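Organic hydroperoxide resistance protein OhrB (Bacillus subtilis, PDB 2BJO) helps protect the bacterium against organic hydroperoxides, as a stress-response member of the OsmC/Ohr family. Local coordinates at residues A114-C119 / V131-K136. The protein carries 3 engineered substitutions. Residues are numbered along the deposited sequence; the frame is centred on the assembly and turned at random.
Sequences AAHEFC and VKLELK
His116, near the C-terminal end of helix 105-118, meets Val131 and Leu133 where the C-terminal strand of the OsmC-like fold begins. This strand, 132-135, is an outermost strand of a mixed sheet within the chain and runs parallel to strand 89-99, with backbone hydrogen bonds linking Lys132 and Glu134 to it. The contact is small, 129 Å² summed over both sides, and made by van der Waals and CH-pi contacts, with no hydrogen bond across it. Its centre is a CH-pi interaction: Leu133 CD1 lies over one face of the imidazole, 4.0 Å from the ring centroid and 23° off the ring normal. The methyl is displaced toward the rim, with Leu133 CD1 3.8 Å from His116 CG. The His116 CB points toward the strand, and chi1 of -162° sets CG anti to the backbone N, carrying the ring on toward Val131 and Leu133. Leu133 CD2 makes a looser touch on His116 CD2, at 4.2 Å. Around this pair, Tyr52 of helix 44-65 touches both His116 and Val131, while Leu133 also packs on Val112 and on Leu96. Three residues after His116, Cys119, the first residue past the helix and the N-cap of helix 120-125, is disulfide-bonded to Cys55. Van der Waals contact with Val131 completes the interface: His116 NE2 approaches Val131 CB and CG1 equally, at 3.9 Å from each.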
loop_
_atom_site.group_PDB
_atom_site.type_symbol
_atom_site.label_atom_id
_atom_site.label_comp_id
_atom_site.label_asym_id
_atom_site.label_seq_id
_atom_site.Cartn_x
_atom_site.Cartn_y
_atom_site.Cartn_z
ATOM N N ALA A 114 10.491 -17.196 -4.987
ATOM C CA ALA A 114 10.412 -16.599 -6.309
ATOM C C ALA A 114 9.433 -15.412 -6.358
ATOM O O ALA A 114 9.716 -14.340 -6.909
ATOM C CB ALA A 114 10.098 -17.693 -7.330
ATOM N N ALA A 115 8.265 -15.596 -5.753
ATOM C CA ALA A 115 7.261 -14.560 -5.608
ATOM C C ALA A 115 7.801 -13.324 -4.903
ATOM O O ALA A 115 7.459 -12.219 -5.298
ATOM C CB ALA A 115 6.025 -15.076 -4.860
ATOM N N HIS A 116 8.625 -13.499 -3.875
ATOM C CA HIS A 116 9.219 -12.377 -3.163
ATOM C C HIS A 116 10.215 -11.619 -4.023
ATOM O O HIS A 116 10.475 -10.458 -3.770
ATOM C CB HIS A 116 9.910 -12.868 -1.889
ATOM C CG HIS A 116 10.171 -11.800 -0.878
ATOM N ND1 HIS A 116 11.362 -11.693 -0.187
ATOM C CD2 HIS A 116 9.397 -10.785 -0.438
ATOM C CE1 HIS A 116 11.306 -10.666 0.637
ATOM N NE2 HIS A 116 10.121 -10.101 0.509
ATOM N N GLU A 117 10.803 -12.258 -5.021
ATOM C CA GLU A 117 11.730 -11.563 -5.904
ATOM C C GLU A 117 10.925 -10.831 -6.987
ATOM O O GLU A 117 11.353 -9.778 -7.457
ATOM C CB GLU A 117 12.832 -12.536 -6.385
ATOM C CG GLU A 117 13.576 -13.428 -5.337
ATOM C CD GLU A 117 13.694 -12.989 -3.850
ATOM O OE1 GLU A 117 13.473 -13.821 -2.920
ATOM O OE2 GLU A 117 14.003 -11.818 -3.524
ATOM N N PHE A 118 9.752 -11.325 -7.385
ATOM C CA PHE A 118 8.899 -10.708 -8.416
ATOM C C PHE A 118 7.915 -9.600 -8.002
ATOM O O PHE A 118 7.795 -8.615 -8.720
ATOM C CB PHE A 118 8.164 -11.859 -9.121
ATOM C CG PHE A 118 7.214 -11.475 -10.213
ATOM C CD1 PHE A 118 7.563 -11.670 -11.543
ATOM C CD2 PHE A 118 5.959 -10.936 -9.931
ATOM C CE1 PHE A 118 6.684 -11.325 -12.585
ATOM C CE2 PHE A 118 5.096 -10.598 -10.958
ATOM C CZ PHE A 118 5.443 -10.788 -12.283
ATOM N N CYS A 119 7.212 -9.767 -6.881
ATOM C CA CYS A 119 6.194 -8.855 -6.369
ATOM C C CYS A 119 6.718 -7.436 -6.286
ATOM O O CYS A 119 7.683 -7.195 -5.552
ATOM C CB CYS A 119 5.694 -9.278 -4.982
ATOM S SG CYS A 119 4.631 -8.146 -4.017
ATOM N N VAL A 131 10.747 -7.970 5.780
ATOM C CA VAL A 131 9.551 -8.754 5.444
ATOM C C VAL A 131 9.684 -10.251 5.772
ATOM O O VAL A 131 10.480 -10.970 5.153
ATOM C CB VAL A 131 9.153 -8.601 3.951
ATOM C CG1 VAL A 131 7.902 -9.428 3.652
ATOM C CG2 VAL A 131 8.921 -7.138 3.604
ATOM N N LYS A 132 8.897 -10.704 6.741
ATOM C CA LYS A 132 8.892 -12.095 7.207
ATOM C C LYS A 132 7.836 -12.883 6.449
ATOM O O LYS A 132 6.682 -12.478 6.383
ATOM C CB LYS A 132 8.598 -12.224 8.702
ATOM C CG LYS A 132 9.665 -11.555 9.560
ATOM C CD LYS A 132 9.174 -11.255 10.961
ATOM C CE LYS A 132 10.180 -10.393 11.724
ATOM N NZ LYS A 132 9.555 -9.865 12.978
ATOM N N LEU A 133 8.280 -14.007 5.894
ATOM C CA LEU A 133 7.523 -14.918 5.045
ATOM C C LEU A 133 7.344 -16.222 5.803
ATOM O O LEU A 133 8.317 -16.837 6.222
ATOM C CB LEU A 133 8.241 -15.197 3.728
ATOM C CG LEU A 133 8.591 -13.981 2.872
ATOM C CD1 LEU A 133 9.329 -14.457 1.653
ATOM C CD2 LEU A 133 7.431 -13.120 2.430
ATOM N N GLU A 134 6.093 -16.622 5.984
ATOM C CA GLU A 134 5.726 -17.811 6.729
ATOM C C GLU A 134 4.793 -18.666 5.889
ATOM O O GLU A 134 3.801 -18.165 5.390
ATOM C CB GLU A 134 5.024 -17.426 8.032
ATOM C CG GLU A 134 5.908 -16.611 8.958
ATOM C CD GLU A 134 5.254 -16.175 10.270
ATOM O OE1 GLU A 134 4.108 -16.591 10.569
ATOM O OE2 GLU A 134 5.929 -15.401 10.999
ATOM N N LEU A 135 5.119 -19.937 5.721
ATOM C CA LEU A 135 4.208 -20.918 5.169
ATOM C C LEU A 135 3.376 -21.563 6.254
ATOM O O LEU A 135 3.873 -21.717 7.354
ATOM C CB LEU A 135 4.953 -22.091 4.541
ATOM C CG LEU A 135 5.560 -22.040 3.146
ATOM C CD1 LEU A 135 6.473 -23.241 2.983
ATOM C CD2 LEU A 135 4.408 -22.006 2.124
ATOM N N LYS A 136 2.145 -21.960 5.958
ATOM C CA LYS A 136 1.385 -22.846 6.840
ATOM C C LYS A 136 0.997 -24.128 6.101
ATOM O O LYS A 136 0.579 -24.098 4.935
ATOM C CB LYS A 136 0.181 -22.148 7.460
ATOM C CG LYS A 136 -0.579 -21.155 6.628
ATOM C CD LYS A 136 -1.658 -20.480 7.474
ATOM C CE LYS A 136 -2.924 -21.291 7.662
ATOM N NZ LYS A 136 -4.104 -20.409 7.967
#